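Local structure of maltose/maltodextrin-binding protein (2GH9) at residues A[62-68]-A[98-102]; A[150-154]-A[199-203]; A[20-24]-A[285-290]; A[168-173]-A[184-188]. The protein binds maltotriose in the cleft between its two lobes and probably hands it to a membrane transporter, as other periplasmic maltodextrin-binding proteins do. All coordinates share one frame; numbering follows the deposited sequence.

Interaction 1. Residues A[62-68]-A[98-102]. With GLC (alpha-D-glucopyranose), chain B.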
loop_
_atom_site.group_PDB
_atom_site.type_symbol
_atom_site.label_atom_id
_atom_site.label_comp_id
_atom_site.label_asym_id
_atom_site.label_seq_id
_atom_site.Cartn_x
_atom_site.Cartn_y
_atom_site.Cartn_z
ATOM N N VAL A 62 5.222 7.291 5.171
ATOM C CA VAL A 62 3.806 7.052 5.412
ATOM C C VAL A 62 3.067 6.895 4.089
ATOM O O VAL A 62 3.433 7.522 3.100
ATOM C CB VAL A 62 3.126 8.225 6.213
ATOM C CG1 VAL A 62 3.786 8.410 7.599
ATOM C CG2 VAL A 62 3.097 9.570 5.367
ATOM N N PRO A 63 1.986 6.086 4.077
ATOM C CA PRO A 63 1.127 6.010 2.902
ATOM C C PRO A 63 0.253 7.248 2.858
ATOM O O PRO A 63 -0.113 7.795 3.901
ATOM C CB PRO A 63 0.276 4.755 3.162
ATOM C CG PRO A 63 0.176 4.712 4.643
ATOM C CD PRO A 63 1.491 5.239 5.169
ATOM N N HIS A 64 -0.063 7.694 1.662
ATOM C CA HIS A 64 -0.809 8.938 1.488
ATOM C C HIS A 64 -2.231 8.967 2.023
ATOM O O HIS A 64 -2.777 10.047 2.231
ATOM C CB HIS A 64 -0.797 9.354 0.033
ATOM C CG HIS A 64 -1.777 8.624 -0.838
ATOM N ND1 HIS A 64 -1.426 7.529 -1.597
ATOM C CD2 HIS A 64 -3.081 8.880 -1.121
ATOM C CE1 HIS A 64 -2.474 7.140 -2.308
ATOM N NE2 HIS A 64 -3.496 7.935 -2.030
ATOM N N ASP A 65 -2.844 7.800 2.257
ATOM C CA ASP A 65 -4.204 7.811 2.807
ATOM C C ASP A 65 -4.237 8.409 4.221
ATOM O O ASP A 65 -5.272 8.905 4.663
ATOM C CB ASP A 65 -4.870 6.426 2.729
ATOM C CG ASP A 65 -4.190 5.401 3.571
ATOM O OD1 ASP A 65 -3.006 5.034 3.265
ATOM O OD2 ASP A 65 -4.850 4.945 4.531
ATOM N N TRP A 66 -3.100 8.396 4.911
ATOM C CA TRP A 66 -2.974 8.989 6.245
ATOM C C TRP A 66 -2.934 10.541 6.280
ATOM O O TRP A 66 -3.045 11.119 7.364
ATOM C CB TRP A 66 -1.681 8.517 6.895
ATOM C CG TRP A 66 -1.577 7.072 7.194
ATOM C CD1 TRP A 66 -2.496 6.090 6.914
ATOM C CD2 TRP A 66 -0.475 6.424 7.827
ATOM N NE1 TRP A 66 -2.031 4.880 7.351
ATOM C CE2 TRP A 66 -0.796 5.053 7.923
ATOM C CE3 TRP A 66 0.750 6.868 8.343
ATOM C CZ2 TRP A 66 0.073 4.119 8.490
ATOM C CZ3 TRP A 66 1.619 5.941 8.905
ATOM C CH2 TRP A 66 1.272 4.580 8.986
ATOM N N VAL A 67 -2.783 11.193 5.122
ATOM C CA VAL A 67 -2.435 12.628 5.056
ATOM C C VAL A 67 -3.514 13.560 5.627
ATOM O O VAL A 67 -3.209 14.399 6.499
ATOM C CB VAL A 67 -1.973 13.058 3.625
ATOM C CG1 VAL A 67 -1.992 14.593 3.422
ATOM C CG2 VAL A 67 -0.568 12.525 3.365
ATOM N N GLY A 68 -4.755 13.387 5.180
ATOM C CA GLY A 68 -5.879 14.189 5.678
ATOM C C GLY A 68 -6.066 14.127 7.183
ATOM O O GLY A 68 -6.163 15.160 7.814
ATOM N N ALA A 98 -1.508 13.154 -4.080
ATOM C CA ALA A 98 -1.631 12.261 -2.914
ATOM C C ALA A 98 -1.181 12.951 -1.610
ATOM O O ALA A 98 -1.771 12.739 -0.557
ATOM C CB ALA A 98 -0.822 10.987 -3.134
ATOM N N PHE A 99 -0.132 13.772 -1.686
ATOM C CA PHE A 99 0.408 14.420 -0.493
ATOM C C PHE A 99 0.014 15.878 -0.332
ATOM O O PHE A 99 0.576 16.579 0.516
ATOM C CB PHE A 99 1.932 14.235 -0.438
ATOM C CG PHE A 99 2.320 12.981 0.256
ATOM C CD1 PHE A 99 2.569 12.979 1.612
ATOM C CD2 PHE A 99 2.342 11.767 -0.435
ATOM C CE1 PHE A 99 2.874 11.799 2.265
ATOM C CE2 PHE A 99 2.640 10.583 0.217
ATOM C CZ PHE A 99 2.904 10.591 1.551
ATOM N N THR A 100 -0.969 16.310 -1.128
ATOM C CA THR A 100 -1.545 17.658 -1.032
ATOM C C THR A 100 -2.873 17.608 -0.264
ATOM O O THR A 100 -3.763 16.794 -0.559
ATOM C CB THR A 100 -1.705 18.288 -2.418
ATOM O OG1 THR A 100 -0.413 18.423 -3.021
ATOM C CG2 THR A 100 -2.385 19.675 -2.349
ATOM N N PHE A 101 -2.957 18.444 0.764
ATOM C CA PHE A 101 -4.152 18.582 1.587
ATOM C C PHE A 101 -4.317 20.036 2.064
ATOM O O PHE A 101 -3.365 20.671 2.518
ATOM C CB PHE A 101 -4.094 17.642 2.781
ATOM C CG PHE A 101 -5.419 17.469 3.468
ATOM C CD1 PHE A 101 -6.430 16.724 2.864
ATOM C CD2 PHE A 101 -5.670 18.083 4.696
ATOM C CE1 PHE A 101 -7.658 16.573 3.474
ATOM C CE2 PHE A 101 -6.892 17.933 5.324
ATOM C CZ PHE A 101 -7.888 17.172 4.722
ATOM N N GLY A 102 -5.532 20.556 1.958
ATOM C CA GLY A 102 -5.787 21.965 2.271
ATOM C C GLY A 102 -5.063 22.897 1.309
ATOM O O GLY A 102 -4.691 24.017 1.680
HETATM C C1 GLC B . -3.342 0.424 3.703
HETATM C C2 GLC B . -3.483 1.849 4.207
HETATM C C3 GLC B . -3.637 1.863 5.719
HETATM C C4 GLC B . -4.785 0.944 6.116
HETATM C C5 GLC B . -4.619 -0.475 5.552
HETATM C C6 GLC B . -5.824 -1.388 5.824
HETATM O O2 GLC B . -2.340 2.633 3.817
HETATM O O3 GLC B . -3.891 3.190 6.168
HETATM O O4 GLC B . -4.850 0.919 7.541
HETATM O O5 GLC B . -4.442 -0.404 4.134
HETATM O O6 GLC B . -5.413 -2.754 5.701
#

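Interaction 2. Residues A[150-154]-A[199-203]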
loop_
_atom_site.group_PDB
_atom_site.type_symbol
_atom_site.label_atom_id
_atom_site.label_comp_id
_atom_site.label_asym_id
_atom_site.label_seq_id
_atom_site.Cartn_x
_atom_site.Cartn_y
_atom_site.Cartn_z
ATOM N N LEU A 150 -1.949 -17.796 -2.076
ATOM C CA LEU A 150 -2.211 -17.310 -0.754
ATOM C C LEU A 150 -2.102 -15.788 -0.757
ATOM O O LEU A 150 -1.373 -15.220 -1.562
ATOM C CB LEU A 150 -1.225 -17.904 0.257
ATOM C CG LEU A 150 -1.320 -19.411 0.584
ATOM C CD1 LEU A 150 -0.235 -19.790 1.635
ATOM C CD2 LEU A 150 -2.731 -19.742 1.078
ATOM N N TYR A 151 -2.840 -15.158 0.144
ATOM C CA TYR A 151 -2.752 -13.703 0.353
ATOM C C TYR A 151 -3.418 -13.313 1.672
ATOM O O TYR A 151 -4.124 -14.123 2.285
ATOM C CB TYR A 151 -3.352 -12.919 -0.847
ATOM C CG TYR A 151 -4.855 -12.714 -0.825
ATOM C CD1 TYR A 151 -5.721 -13.792 -0.960
ATOM C CD2 TYR A 151 -5.413 -11.436 -0.712
ATOM C CE1 TYR A 151 -7.083 -13.625 -0.938
ATOM C CE2 TYR A 151 -6.799 -11.253 -0.689
ATOM C CZ TYR A 151 -7.624 -12.372 -0.811
ATOM O OH TYR A 151 -8.979 -12.267 -0.810
ATOM N N ASN A 152 -3.198 -12.068 2.089
ATOM C CA ASN A 152 -3.814 -11.524 3.296
ATOM C C ASN A 152 -5.318 -11.307 3.110
ATOM O O ASN A 152 -5.791 -10.194 2.959
ATOM C CB ASN A 152 -3.089 -10.231 3.713
ATOM C CG ASN A 152 -3.427 -9.787 5.106
ATOM O OD1 ASN A 152 -4.176 -10.452 5.840
ATOM N ND2 ASN A 152 -2.859 -8.637 5.501
ATOM N N ILE A 153 -6.068 -12.410 3.183
ATOM C CA ILE A 153 -7.474 -12.452 2.811
ATOM C C ILE A 153 -8.407 -11.560 3.624
ATOM O O ILE A 153 -9.426 -11.088 3.120
ATOM C CB ILE A 153 -7.963 -13.957 2.804
ATOM C CG1 ILE A 153 -9.383 -14.103 2.266
ATOM C CG2 ILE A 153 -7.837 -14.596 4.183
ATOM C CD1 ILE A 153 -9.682 -15.532 1.802
ATOM N N GLY A 154 -8.075 -11.332 4.891
ATOM C CA GLY A 154 -8.894 -10.497 5.729
ATOM C C GLY A 154 -8.692 -9.011 5.548
ATOM O O GLY A 154 -9.484 -8.240 6.033
ATOM N N ILE A 199 -14.745 -13.413 -2.298
ATOM C CA ILE A 199 -13.728 -13.609 -1.269
ATOM C C ILE A 199 -14.053 -14.857 -0.436
ATOM O O ILE A 199 -13.179 -15.688 -0.225
ATOM C CB ILE A 199 -13.485 -12.360 -0.388
ATOM C CG1 ILE A 199 -12.951 -11.199 -1.237
ATOM C CG2 ILE A 199 -12.495 -12.700 0.750
ATOM C CD1 ILE A 199 -13.194 -9.801 -0.661
ATOM N N LYS A 200 -15.301 -15.017 -0.011
ATOM C CA LYS A 200 -15.712 -16.294 0.624
ATOM C C LYS A 200 -15.374 -17.517 -0.221
ATOM O O LYS A 200 -14.814 -18.499 0.282
ATOM C CB LYS A 200 -17.201 -16.308 0.946
ATOM C CG LYS A 200 -17.543 -15.552 2.173
ATOM C CD LYS A 200 -19.070 -15.510 2.427
ATOM C CE LYS A 200 -19.637 -16.845 2.924
ATOM N NZ LYS A 200 -21.122 -16.697 3.135
ATOM N N ASP A 201 -15.689 -17.433 -1.513
ATOM C CA ASP A 201 -15.486 -18.539 -2.439
ATOM C C ASP A 201 -14.032 -18.927 -2.542
ATOM O O ASP A 201 -13.732 -20.079 -2.812
ATOM C CB ASP A 201 -16.022 -18.215 -3.848
ATOM C CG ASP A 201 -17.540 -18.104 -3.907
ATOM O OD1 ASP A 201 -18.236 -18.474 -2.935
ATOM O OD2 ASP A 201 -18.050 -17.633 -4.952
ATOM N N LEU A 202 -13.125 -17.959 -2.369
ATOM C CA LEU A 202 -11.685 -18.229 -2.381
ATOM C C LEU A 202 -11.325 -19.252 -1.289
ATOM O O LEU A 202 -10.339 -19.963 -1.395
ATOM C CB LEU A 202 -10.866 -16.918 -2.204
ATOM C CG LEU A 202 -10.764 -15.966 -3.421
ATOM C CD1 LEU A 202 -10.001 -14.675 -3.101
ATOM C CD2 LEU A 202 -10.096 -16.654 -4.599
ATOM N N ARG A 203 -12.128 -19.303 -0.236
ATOM C CA ARG A 203 -11.920 -20.296 0.818
ATOM C C ARG A 203 -12.854 -21.491 0.645
ATOM O O ARG A 203 -12.395 -22.599 0.545
ATOM C CB ARG A 203 -12.123 -19.673 2.189
ATOM C CG ARG A 203 -11.901 -20.628 3.366
ATOM C CD ARG A 203 -11.875 -19.840 4.664
ATOM N NE ARG A 203 -10.619 -19.096 4.790
ATOM C CZ ARG A 203 -10.401 -18.089 5.634
ATOM N NH1 ARG A 203 -11.352 -17.668 6.449
ATOM N NH2 ARG A 203 -9.216 -17.492 5.653
#

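Interaction 3. Residues A[20-24]-A[285-290]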
loop_
_atom_site.group_PDB
_atom_site.type_symbol
_atom_site.label_atom_id
_atom_site.label_comp_id
_atom_site.label_asym_id
_atom_site.label_seq_id
_atom_site.Cartn_x
_atom_site.Cartn_y
_atom_site.Cartn_z
ATOM N N GLN A 20 21.681 5.663 4.546
ATOM C CA GLN A 20 21.451 7.088 4.304
ATOM C C GLN A 20 21.578 7.901 5.597
ATOM O O GLN A 20 22.018 9.059 5.572
ATOM C CB GLN A 20 20.086 7.342 3.633
ATOM C CG GLN A 20 19.800 6.544 2.353
ATOM C CD GLN A 20 21.053 6.140 1.563
ATOM O OE1 GLN A 20 21.291 4.950 1.303
ATOM N NE2 GLN A 20 21.851 7.127 1.183
ATOM N N ALA A 21 21.194 7.298 6.718
ATOM C CA ALA A 21 21.282 7.957 8.019
ATOM C C ALA A 21 22.747 8.130 8.432
ATOM O O ALA A 21 23.131 9.177 8.978
ATOM C CB ALA A 21 20.515 7.174 9.083
ATOM N N ARG A 22 23.548 7.086 8.182
ATOM C CA ARG A 22 24.991 7.140 8.450
ATOM C C ARG A 22 25.645 8.225 7.580
ATOM O O ARG A 22 26.325 9.117 8.092
ATOM C CB ARG A 22 25.640 5.760 8.220
ATOM C CG ARG A 22 25.368 4.753 9.341
ATOM C CD ARG A 22 26.317 3.565 9.285
ATOM N NE ARG A 22 26.215 2.865 8.003
ATOM C CZ ARG A 22 25.377 1.859 7.742
ATOM N NH1 ARG A 22 24.549 1.385 8.672
ATOM N NH2 ARG A 22 25.374 1.312 6.532
ATOM N N THR A 23 25.399 8.163 6.274
ATOM C CA THR A 23 25.888 9.161 5.330
ATOM C C THR A 23 25.518 10.619 5.705
ATOM O O THR A 23 26.356 11.510 5.563
ATOM C CB THR A 23 25.404 8.851 3.910
ATOM O OG1 THR A 23 25.854 7.545 3.536
ATOM C CG2 THR A 23 25.932 9.855 2.923
ATOM N N PHE A 24 24.293 10.854 6.185
ATOM C CA PHE A 24 23.884 12.197 6.626
ATOM C C PHE A 24 24.639 12.676 7.862
ATOM O O PHE A 24 24.850 13.866 8.019
ATOM C CB PHE A 24 22.381 12.259 6.933
ATOM C CG PHE A 24 21.853 13.653 7.109
ATOM C CD1 PHE A 24 21.660 14.479 6.009
ATOM C CD2 PHE A 24 21.517 14.135 8.366
ATOM C CE1 PHE A 24 21.149 15.775 6.166
ATOM C CE2 PHE A 24 21.009 15.427 8.528
ATOM C CZ PHE A 24 20.824 16.239 7.430
ATOM N N ASN A 285 16.338 18.733 5.913
ATOM C CA ASN A 285 17.498 18.486 5.065
ATOM C C ASN A 285 17.688 16.993 4.871
ATOM O O ASN A 285 17.944 16.552 3.769
ATOM C CB ASN A 285 18.775 19.099 5.654
ATOM C CG ASN A 285 18.895 20.594 5.395
ATOM O OD1 ASN A 285 18.339 21.121 4.433
ATOM N ND2 ASN A 285 19.630 21.280 6.259
ATOM N N PHE A 286 17.533 16.213 5.935
ATOM C CA PHE A 286 17.733 14.768 5.830
ATOM C C PHE A 286 16.667 14.139 4.933
ATOM O O PHE A 286 16.983 13.309 4.084
ATOM C CB PHE A 286 17.724 14.105 7.199
ATOM C CG PHE A 286 17.815 12.608 7.134
ATOM C CD1 PHE A 286 18.883 11.999 6.478
ATOM C CD2 PHE A 286 16.853 11.811 7.732
ATOM C CE1 PHE A 286 18.985 10.601 6.408
ATOM C CE2 PHE A 286 16.951 10.405 7.668
ATOM C CZ PHE A 286 18.015 9.810 6.998
ATOM N N ALA A 287 15.412 14.544 5.123
ATOM C CA ALA A 287 14.319 14.095 4.256
ATOM C C ALA A 287 14.622 14.356 2.773
ATOM O O ALA A 287 14.373 13.492 1.922
ATOM C CB ALA A 287 13.007 14.759 4.665
ATOM N N LYS A 288 15.180 15.532 2.473
ATOM C CA LYS A 288 15.459 15.900 1.096
ATOM C C LYS A 288 16.559 15.007 0.515
ATOM O O LYS A 288 16.487 14.675 -0.651
ATOM C CB LYS A 288 15.771 17.408 0.960
ATOM C CG LYS A 288 14.552 18.296 1.255
ATOM C CD LYS A 288 14.896 19.761 1.512
ATOM C CE LYS A 288 15.384 20.453 0.256
ATOM N NZ LYS A 288 15.379 21.954 0.409
ATOM N N THR A 289 17.520 14.573 1.331
ATOM C CA THR A 289 18.572 13.650 0.851
ATOM C C THR A 289 17.985 12.313 0.377
ATOM O O THR A 289 18.528 11.698 -0.523
ATOM C CB THR A 289 19.697 13.358 1.906
ATOM O OG1 THR A 289 19.176 12.621 3.040
ATOM C CG2 THR A 289 20.371 14.662 2.368
ATOM N N LEU A 290 16.881 11.878 0.991
ATOM C CA LEU A 290 16.315 10.557 0.730
ATOM C C LEU A 290 15.564 10.469 -0.602
ATOM O O LEU A 290 15.374 9.377 -1.132
ATOM C CB LEU A 290 15.377 10.140 1.899
ATOM C CG LEU A 290 15.918 10.083 3.340
ATOM C CD1 LEU A 290 14.792 9.760 4.361
ATOM C CD2 LEU A 290 17.092 9.084 3.495
HETATM O O HOH W 1 21.882 10.938 3.553
#

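Interaction 4. Residues A[168-173]-A[184-188]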
loop_
_atom_site.group_PDB
_atom_site.type_symbol
_atom_site.label_atom_id
_atom_site.label_comp_id
_atom_site.label_asym_id
_atom_site.label_seq_id
_atom_site.Cartn_x
_atom_site.Cartn_y
_atom_site.Cartn_z
ATOM N N ALA A 168 -17.040 -0.909 -7.793
ATOM C CA ALA A 168 -16.651 0.270 -6.997
ATOM C C ALA A 168 -15.503 1.001 -7.684
ATOM O O ALA A 168 -14.421 0.456 -7.789
ATOM C CB ALA A 168 -16.234 -0.153 -5.563
ATOM N N GLU A 169 -15.744 2.217 -8.174
ATOM C CA GLU A 169 -14.672 3.038 -8.783
ATOM C C GLU A 169 -13.570 3.325 -7.753
ATOM O O GLU A 169 -12.384 3.184 -8.015
ATOM C CB GLU A 169 -15.263 4.350 -9.312
ATOM C CG GLU A 169 -14.266 5.360 -9.872
ATOM C CD GLU A 169 -13.314 4.779 -10.926
ATOM O OE1 GLU A 169 -13.722 3.912 -11.735
ATOM O OE2 GLU A 169 -12.139 5.211 -10.946
ATOM N N ASN A 170 -14.000 3.719 -6.570
ATOM C CA ASN A 170 -13.120 3.917 -5.451
ATOM C C ASN A 170 -13.963 3.699 -4.206
ATOM O O ASN A 170 -15.021 3.049 -4.296
ATOM C CB ASN A 170 -12.469 5.312 -5.523
ATOM C CG ASN A 170 -11.132 5.383 -4.773
ATOM O OD1 ASN A 170 -11.017 4.869 -3.661
ATOM N ND2 ASN A 170 -10.129 6.014 -5.380
ATOM N N VAL A 171 -13.489 4.185 -3.050
ATOM C CA VAL A 171 -14.188 4.024 -1.798
ATOM C C VAL A 171 -15.437 4.903 -1.772
ATOM O O VAL A 171 -16.500 4.467 -1.345
ATOM C CB VAL A 171 -13.278 4.367 -0.585
ATOM C CG1 VAL A 171 -14.082 4.352 0.718
ATOM C CG2 VAL A 171 -12.121 3.378 -0.492
ATOM N N PHE A 172 -15.283 6.138 -2.234
ATOM C CA PHE A 172 -16.332 7.154 -2.186
ATOM C C PHE A 172 -16.645 7.677 -3.584
ATOM O O PHE A 172 -15.752 7.787 -4.422
ATOM C CB PHE A 172 -15.864 8.350 -1.364
ATOM C CG PHE A 172 -15.465 8.030 0.046
ATOM C CD1 PHE A 172 -16.410 7.670 0.990
ATOM C CD2 PHE A 172 -14.149 8.176 0.451
ATOM C CE1 PHE A 172 -16.035 7.417 2.318
ATOM C CE2 PHE A 172 -13.776 7.938 1.757
ATOM C CZ PHE A 172 -14.713 7.557 2.694
ATOM N N ALA A 173 -17.910 8.029 -3.821
ATOM C CA ALA A 173 -18.321 8.709 -5.050
ATOM C C ALA A 173 -17.712 10.120 -5.119
ATOM O O ALA A 173 -17.518 10.760 -4.086
ATOM C CB ALA A 173 -19.851 8.777 -5.120
ATOM N N LYS A 184 -21.196 9.152 0.478
ATOM C CA LYS A 184 -21.582 8.187 -0.563
ATOM C C LYS A 184 -20.544 7.071 -0.790
ATOM O O LYS A 184 -19.688 7.175 -1.675
ATOM C CB LYS A 184 -21.833 8.927 -1.876
ATOM C CG LYS A 184 -23.092 9.823 -1.882
ATOM C CD LYS A 184 -23.065 10.765 -3.104
ATOM C CE LYS A 184 -24.148 11.843 -3.028
ATOM N NZ LYS A 184 -23.735 13.073 -3.782
ATOM N N LEU A 185 -20.629 6.004 0.003
ATOM C CA LEU A 185 -19.759 4.846 -0.198
ATOM C C LEU A 185 -20.077 4.195 -1.535
ATOM O O LEU A 185 -21.210 4.285 -2.015
ATOM C CB LEU A 185 -19.944 3.790 0.887
ATOM C CG LEU A 185 -19.314 3.943 2.267
ATOM C CD1 LEU A 185 -19.670 2.710 3.083
ATOM C CD2 LEU A 185 -17.807 4.123 2.208
ATOM N N LEU A 186 -19.068 3.548 -2.124
ATOM C CA LEU A 186 -19.240 2.737 -3.329
ATOM C C LEU A 186 -18.925 1.257 -3.092
ATOM O O LEU A 186 -19.083 0.441 -4.001
ATOM C CB LEU A 186 -18.375 3.284 -4.471
ATOM C CG LEU A 186 -18.863 4.613 -5.040
ATOM C CD1 LEU A 186 -17.913 5.139 -6.085
ATOM C CD2 LEU A 186 -20.285 4.457 -5.599
ATOM N N ILE A 187 -18.530 0.914 -1.866
ATOM C CA ILE A 187 -18.100 -0.447 -1.537
ATOM C C ILE A 187 -19.160 -1.262 -0.784
ATOM O O ILE A 187 -18.901 -2.381 -0.368
ATOM C CB ILE A 187 -16.743 -0.442 -0.774
ATOM C CG1 ILE A 187 -16.824 0.386 0.511
ATOM C CG2 ILE A 187 -15.625 0.088 -1.710
ATOM C CD1 ILE A 187 -15.785 -0.028 1.591
ATOM N N GLY A 188 -20.352 -0.683 -0.609
ATOM C CA GLY A 188 -21.489 -1.387 -0.027
ATOM C C GLY A 188 -22.458 -1.820 -1.113
ATOM O O GLY A 188 -22.114 -1.838 -2.310
#

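Interaction 1. Residues A[62-68]-A[98-102]
His64 holds CG between its backbone N and its carbonyl carbon (chi1 79°), which lays the imidazole against Ala98, while Phe101, with CG anti to the backbone N (chi1 -165°), swings its ring over Gly68. The methyl of Ala98 makes a CH-pi contact with one face of the imidazole, CB lying 3.7 Å from the centroid of the His64 ring and offset toward its rim. ND1 accepts from Val268 N and NE2 donates to Met335 O, two hydrogen bonds that fix the rotation of this imidazole. Gly68 CA sits almost squarely over the Phe101 ring, 3.6 Å from its centroid; glycine suits the place because a side chain would crowd Phe101 CE1. Val67 divides its branches between two aromatics, CG1 beside Phe101 CB and CG2 3.6 Å from Phe99 CD1. The Phe99 ring reaches Val62 edge-on, its CZ 3.5 Å from Val62 O and in line with the ring plane, and its CE1 meets Val62 CG2. Beyond this apolar seam, Asp65 and Trp66 grip a glucose: Asp65 OD1 accepts from GLC O2 at 2.6 Å, Asp65 OD2 accepts from GLC O3, and Trp66 NE1 donates to that same O3 at 2.8 Å. A carboxylate spanning neighbouring hydroxyls beside an indole is characteristic of a sugar-binding subsite, set here where strand 58-63 turns toward helix 67-72 of the periplasmic binding protein fold.

Interaction 2. Residues A[150-154]-A[199-203]
Ile153 and Tyr151 reach from a loop onto helix 189-204, and the loop is shaped by an inverse gamma turn centred on Asn152, just after strand 149-150 at the edge of a mixed four-strand sheet. The turn, with its weak Ile153 N to Tyr151 O bond, folds the backbone back so that Ile153 CA lies over one face of the Tyr151 ring, toward its rim. From CB, Ile153 branches. CG1, anti to the backbone N (chi1 -173°), runs toward the helix and passes Ile199 CG2 at 3.7 Å, the two side chains sliding past each other in opposite directions. At the tip of that branch, CD1 comes to 4.0 Å from Ile199 O, stands 4.4 Å from Leu202 CB, and faces the flat side of the Arg203 guanidinium. A beta-branched, purely apolar residue suits a place that must touch two walls at once. Tyr151 crosses Leu202 at about a right angle, Leu202 CD1 lying 3.8 Å from its CE1 and 3.5 Å from its OH. That buried hydroxyl is satisfied by Asn159 OD1, while Asn159 ND2 bonds Ile153 O, so one amide ties both loop residues to helix 156-166. A phenylalanine in place of Tyr151 would probably leave Asn159 OD1 without its mate and Leu202 CD1 without part of its cover. Arg203 is steadied by bonds from NE to Val209 O and from NH1 to Ile356 O; its NH2, weakly bonded to Pro210 O, also meets the other branch of Ile153, 3.5 Å from CG2.

Interaction 3. Residues A[20-24]-A[285-290]
Asn285 meets Phe24 through its aliphatic part, its CB standing 3.9 Å from Phe24 CZ. Next, Phe286 supplies the centre of the contact: its CB rests over the middle of the Phe24 ring, 3.7 Å from the centroid, in a CH-pi contact. The two rings are an oblique pair, their planes 55° apart. The Phe286 ring continues past Phe24 and turns its edge to the backbone of the other helix, with CE1 3.5 Å from Gln20 O, while CZ meets Ala21, whose small methyl leaves room for it. Thr289 serves both helices. With OG1 between its backbone N and carbonyl carbon (chi1 66°), the hydroxyl turns back to donate to a lone pair of Phe286 O, and CG2 is left to lie against Phe24. A water donates to Gln20 O at 2.8 Å and to Thr289 OG1 at 3.2 Å, bridging the helices. Leu290 then closes the contact, CD2 packing 3.5 Å from Gln20 CB. With Phe24 cut back to an alanine, a gap is likely to open between the helices, leaving Phe286 CB and the Thr289 methyl without their cover. The segment axes approach to 10.5 Å at 128°, a spacing suited to large aromatic side chains. Phe286 also touches Ile3, Val5, Val32 and Leu58, as is characteristic of two helices layered on one sheet of an alpha/beta lobe.

Interaction 4. Residues A[168-173]-A[184-188]
Phe172 and Leu185 form an antiparallel, non-hydrogen-bonded pair, and a backbone bond stands at each end of it. Leu186 N donates to Val171 O at 2.8 Å (155° at the hydrogen); Ala173 N donates to Lys184 O at 2.9 Å and is straighter (169°). The paired side chains diverge at their roots, yet Leu185 bends back until CD2 lies 3.7 Å from Phe172 CE1, while Val171 CG1 sits over the centre of the Phe172 ring. On the Leu186 side, small residues make room: Leu186 CD1 reaches 3.7 Å from Ala173 N, and Leu186 O touches Ala168 CB. Farther out, Asn170 OD1 accepts from Val171 N at 2.6 Å, and its ND2 bonds Pro334 O, so this amide sets the chain entering the bridge. Lys184 extends to a salt bridge with Asp175, and helices 341-357 and 363-378 cover the apolar faces of Val171, Leu185 and Ile187. Asn170 O, packed 3.4 Å from Leu186 CB, is buried with no polar partner in the model, a probable energetic cost. Register therefore rests on two main-chain bonds, while nonpolar side chains supply most of the remaining contact.

Interaction 1 is a buried contact beside the bound sugar, and interaction 2 is likewise buried, but they lie on opposite sides of the chain's centre, about 29 Å apart between centres. Interactions 3 and 4 are only partly buried. Interactions 1 and 3 draw on the same sheet: interaction 1 includes the end of strand 58-63, against which interaction 3 packs, and both touch strand 104-113. Interactions 2 and 4 share neighbours too: helix 341-357 packs against both, and the turn of interaction 4 leads directly into helix 189-204, on which interaction 2 rests. The chemistry differs accordingly. Interactions 1 to 3 join their segments through apolar and aromatic contacts, with one water added at interaction 3; interaction 4 alone has direct hydrogen bonds across its segments.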